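Local structure of nickel ABC transporter (Nickel-binding protein) (Bacillus halodurans, 3T66) at residues 135-139 with 140-144; 392-395 with 396-400. The protein probably captures nickel or peptides outside the membrane as the solute-binding component of an ABC importer. All coordinates share one frame; numbering follows the deposited sequence.

Contact 1. Residues 135-139 with 140-144; sequences SELVN and PNVSI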
loop_
_atom_site.group_PDB
_atom_site.type_symbol
_atom_site.label_atom_id
_atom_site.label_comp_id
_atom_site.label_asym_id
_atom_site.label_seq_id
_atom_site.Cartn_x
_atom_site.Cartn_y
_atom_site.Cartn_z
ATOM N N SER A 135 10.712 -6.484 7.575
ATOM C CA SER A 135 9.837 -5.659 6.765
ATOM C C SER A 135 9.120 -4.566 7.581
ATOM O O SER A 135 8.673 -3.541 7.007
ATOM C CB SER A 135 8.881 -6.516 5.936
ATOM O OG SER A 135 7.693 -6.815 6.644
ATOM N N GLU A 136 9.048 -4.762 8.907
ATOM C CA GLU A 136 8.440 -3.774 9.778
ATOM C C GLU A 136 9.297 -2.556 9.894
ATOM O O GLU A 136 8.771 -1.481 10.198
ATOM C CB GLU A 136 8.209 -4.278 11.188
ATOM C CG GLU A 136 7.134 -5.363 11.322
ATOM C CD GLU A 136 5.706 -4.900 11.062
ATOM O OE1 GLU A 136 5.415 -3.656 11.010
ATOM O OE2 GLU A 136 4.869 -5.820 10.927
ATOM N N LEU A 137 10.603 -2.689 9.643
ATOM C CA LEU A 137 11.494 -1.545 9.807
ATOM C C LEU A 137 11.401 -0.545 8.654
ATOM O O LEU A 137 11.949 0.554 8.704
ATOM C CB LEU A 137 12.910 -2.014 10.083
ATOM C CG LEU A 137 13.007 -2.893 11.330
ATOM C CD1 LEU A 137 14.416 -3.430 11.567
ATOM C CD2 LEU A 137 12.510 -2.139 12.560
ATOM N N VAL A 138 10.666 -0.917 7.623
ATOM C CA VAL A 138 10.412 -0.019 6.520
ATOM C C VAL A 138 9.460 1.127 6.929
ATOM O O VAL A 138 9.497 2.193 6.340
ATOM C CB VAL A 138 9.767 -0.800 5.367
ATOM C CG1 VAL A 138 9.431 0.110 4.162
ATOM C CG2 VAL A 138 10.610 -1.965 4.943
ATOM N N ASN A 139 8.623 0.892 7.936
ATOM C CA ASN A 139 7.595 1.819 8.325
ATOM C C ASN A 139 8.227 3.128 8.624
ATOM O O ASN A 139 9.091 3.214 9.492
ATOM C CB ASN A 139 6.934 1.345 9.598
ATOM C CG ASN A 139 5.466 1.717 9.681
ATOM O OD1 ASN A 139 5.082 2.869 9.521
ATOM N ND2 ASN A 139 4.638 0.722 9.977
ATOM N N PRO A 140 7.792 4.167 7.922
ATOM C CA PRO A 140 8.283 5.479 8.137
ATOM C C PRO A 140 8.264 5.877 9.581
ATOM O O PRO A 140 9.024 6.746 9.981
ATOM C CB PRO A 140 7.329 6.293 7.333
ATOM C CG PRO A 140 7.217 5.474 6.117
ATOM C CD PRO A 140 7.025 4.092 6.676
ATOM N N ASN A 141 7.430 5.216 10.369
ATOM C CA ASN A 141 7.346 5.398 11.825
ATOM C C ASN A 141 8.568 5.153 12.580
ATOM O O ASN A 141 8.662 5.562 13.722
ATOM C CB ASN A 141 6.497 4.295 12.384
ATOM C CG ASN A 141 5.116 4.573 12.206
ATOM O OD1 ASN A 141 4.776 5.717 11.835
ATOM N ND2 ASN A 141 4.262 3.573 12.422
ATOM N N VAL A 142 9.431 4.331 12.014
ATOM C CA VAL A 142 10.515 3.847 12.756
ATOM C C VAL A 142 11.700 4.477 12.123
ATOM O O VAL A 142 12.798 3.951 12.147
ATOM C CB VAL A 142 10.601 2.366 12.640
ATOM C CG1 VAL A 142 11.578 1.861 13.656
ATOM C CG2 VAL A 142 9.308 1.763 12.931
ATOM N N SER A 143 11.488 5.634 11.550
ATOM C CA SER A 143 12.598 6.301 10.956
ATOM C C SER A 143 13.512 6.694 12.069
ATOM O O SER A 143 13.043 6.966 13.163
ATOM C CB SER A 143 12.149 7.523 10.215
ATOM O OG SER A 143 11.201 8.193 10.956
ATOM N N ILE A 144 14.814 6.674 11.787
ATOM C CA ILE A 144 15.859 6.925 12.766
ATOM C C ILE A 144 16.145 8.424 12.937
ATOM O O ILE A 144 16.488 9.109 11.949
ATOM C CB ILE A 144 17.134 6.263 12.287
ATOM C CG1 ILE A 144 16.896 4.777 12.033
ATOM C CG2 ILE A 144 18.296 6.547 13.233
ATOM C CD1 ILE A 144 16.528 3.989 13.221
#
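Asn-139 and Asn-141 extend side by side in the same direction, their amide planes only 12° apart and stacked. Tracing Asn-139 outward, CB comes first: it passes CG2 of Val-142 at 4.1 Å. CG follows, lying 3.5 Å from ND2 of Asn-141. At the tip the two branches differ. OD1 sits over the neighbouring amide, 3.2 Å from CG of Asn-141, whereas ND2 keeps 3.8 Å from ND2 of Asn-141. The angles are poor for a hydrogen bond between the two amides, so the pair is a stack of flat groups. A weak bond from Asn-141 N to OD1 of Asn-139 would be of the Asx-turn type, but the position of that nitrogen in the model makes it doubtful.

The main chain gives firmer evidence. Val-142 N donates to Asn-139 O at 2.8 Å, nearly straight at 168°, and approaches from above the carbonyl plane. This i to i+3 bond closes a type I beta turn, 3-10-like in its backbone angles at Pro-140 and Asn-141; Ser-143 N to Pro-140 O is a second, overlapping i to i+3 bond. Val-142 places CG1 anti to its own N (chi1 -168°); CG2 is thereby turned toward Asn-139, 3.7 Å from its O, while CG1 reaches CD2 of Leu-137 at 4.3 Å.

Tyr-34 touches both asparagines, and Leu-96 of helix 89-100 packs on Val-142. Chemically, then, a main-chain bond fixes the reversal, the two amides stack beside it, and a loose apolar contact between Val-142 CG1 and Leu-137 CD2 adds to it.

Contact 2. Residues 392-395 with 396-400; sequences GDAG and YYLNA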
loop_
_atom_site.group_PDB
_atom_site.type_symbol
_atom_site.label_atom_id
_atom_site.label_comp_id
_atom_site.label_asym_id
_atom_site.label_seq_id
_atom_site.Cartn_x
_atom_site.Cartn_y
_atom_site.Cartn_z
ATOM N N GLY A 392 6.265 -4.490 0.893
ATOM C CA GLY A 392 6.918 -5.566 0.170
ATOM C C GLY A 392 6.720 -6.964 0.669
ATOM O O GLY A 392 7.323 -7.866 0.127
ATOM N N ASP A 393 5.893 -7.145 1.691
ATOM C CA ASP A 393 5.648 -8.475 2.257
ATOM C C ASP A 393 4.134 -8.753 2.239
ATOM O O ASP A 393 3.324 -7.838 2.488
ATOM C CB ASP A 393 6.218 -8.600 3.680
ATOM C CG ASP A 393 6.298 -10.066 4.165
ATOM O OD1 ASP A 393 7.332 -10.742 3.899
ATOM O OD2 ASP A 393 5.333 -10.565 4.807
ATOM N N ALA A 394 3.749 -9.991 1.930
ATOM C CA ALA A 394 2.358 -10.284 1.804
ATOM C C ALA A 394 1.907 -11.212 2.867
ATOM O O ALA A 394 0.738 -11.590 2.863
ATOM C CB ALA A 394 2.074 -10.874 0.491
ATOM N N GLY A 395 2.803 -11.584 3.784
ATOM C CA GLY A 395 2.473 -12.536 4.869
ATOM C C GLY A 395 1.304 -12.187 5.789
ATOM O O GLY A 395 0.501 -13.057 6.122
ATOM N N TYR A 396 1.211 -10.917 6.204
ATOM C CA TYR A 396 0.091 -10.472 6.998
ATOM C C TYR A 396 -1.174 -10.580 6.182
ATOM O O TYR A 396 -2.161 -11.127 6.652
ATOM C CB TYR A 396 0.232 -9.056 7.569
ATOM C CG TYR A 396 -1.049 -8.657 8.300
ATOM C CD1 TYR A 396 -1.238 -8.946 9.678
ATOM C CD2 TYR A 396 -2.123 -8.066 7.586
ATOM C CE1 TYR A 396 -2.428 -8.623 10.324
ATOM C CE2 TYR A 396 -3.321 -7.746 8.210
ATOM C CZ TYR A 396 -3.466 -8.018 9.572
ATOM O OH TYR A 396 -4.674 -7.680 10.136
ATOM N N TYR A 397 -1.175 -10.066 4.968
ATOM C CA TYR A 397 -2.425 -10.071 4.207
ATOM C C TYR A 397 -2.984 -11.479 4.043
ATOM O O TYR A 397 -4.190 -11.747 4.244
ATOM C CB TYR A 397 -2.176 -9.488 2.836
ATOM C CG TYR A 397 -3.237 -9.818 1.862
ATOM C CD1 TYR A 397 -4.504 -9.251 1.976
ATOM C CD2 TYR A 397 -2.982 -10.698 0.799
ATOM C CE1 TYR A 397 -5.513 -9.515 1.042
ATOM C CE2 TYR A 397 -3.987 -11.007 -0.150
ATOM C CZ TYR A 397 -5.262 -10.394 -0.032
ATOM O OH TYR A 397 -6.270 -10.662 -0.959
ATOM N N LEU A 398 -2.091 -12.376 3.654
ATOM C CA LEU A 398 -2.518 -13.667 3.214
ATOM C C LEU A 398 -3.023 -14.364 4.409
ATOM O O LEU A 398 -4.139 -14.864 4.415
ATOM C CB LEU A 398 -1.376 -14.455 2.621
ATOM C CG LEU A 398 -1.037 -14.057 1.206
ATOM C CD1 LEU A 398 0.273 -14.702 0.831
ATOM C CD2 LEU A 398 -2.125 -14.445 0.269
ATOM N N ASN A 399 -2.211 -14.391 5.446
ATOM C CA ASN A 399 -2.661 -15.022 6.640
ATOM C C ASN A 399 -4.010 -14.445 7.103
ATOM O O ASN A 399 -4.965 -15.200 7.380
ATOM C CB ASN A 399 -1.625 -14.921 7.731
ATOM C CG ASN A 399 -1.865 -15.928 8.809
ATOM O OD1 ASN A 399 -1.402 -17.077 8.728
ATOM N ND2 ASN A 399 -2.621 -15.525 9.821
ATOM N N ALA A 400 -4.109 -13.120 7.131
ATOM C CA ALA A 400 -5.303 -12.486 7.627
ATOM C C ALA A 400 -6.529 -12.871 6.803
ATOM O O ALA A 400 -7.625 -13.064 7.348
ATOM C CB ALA A 400 -5.135 -11.008 7.663
#
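Ala-394 and Leu-398, four residues apart, meet through both main chain and side chain at the start of a helix. Hydrogen bonds come first. Leu-398 N donates to Ala-394 O at 3.0 Å, almost in line with the carbonyl bond (165°), and Asn-399 N donates to Gly-395 O at 3.1 Å from above the carbonyl plane. Both are i to i+4 bonds, evidence that the helical pattern is established from its first turn. Before it, Asp-393 OD2 accepts from Gly-395 N at 2.9 Å, a capping bond met 50° out of the carboxylate plane; OD1 of Asp-393 forms a salt bridge with Arg-434.

Van der Waals packing follows. With CG turned beside its own N (chi1 -79°), Leu-398 gathers CB, CG and CD1 round the oxygen of Ala-394, CG at 3.5 Å from Ala-394 O. The apolar contact is between CD1 of Leu-398 and CB of Ala-394, at 4.2 Å. Within the helix itself, Ala-400, four residues after Tyr-396, puts CB 3.7 Å above one face of the Tyr-396 ring, offset toward the rim.

The segment follows strand 381-387 and enters helix 395-402. Helix 431-447 packs against it, with Thr-438 touching both Ala-394 and Leu-398, while Asn-426 of helix 416-426 bonds to Asn-399 OD1.

How the contacts relate
Contact 1 comes first along the chain, in the loop between strands 121-126 and 162-168; contact 2 follows far later, where the chain passes from strand 381-387 into helix 395-402. Their centres are about 17 Å apart, yet their near ends touch: Ser-135 OG lies 3.8 Å from CB of Asp-393, a packing contact. Arg-391, just before 392-395, also bridges the two, through a salt bridge to Glu-136. The contacts share no helix or strand. Loop 135-144 and the start of helix 395-402, from distant parts of the sequence, thus abut, consistent with a place where separate parts of the multi-domain fold of these binding proteins meet.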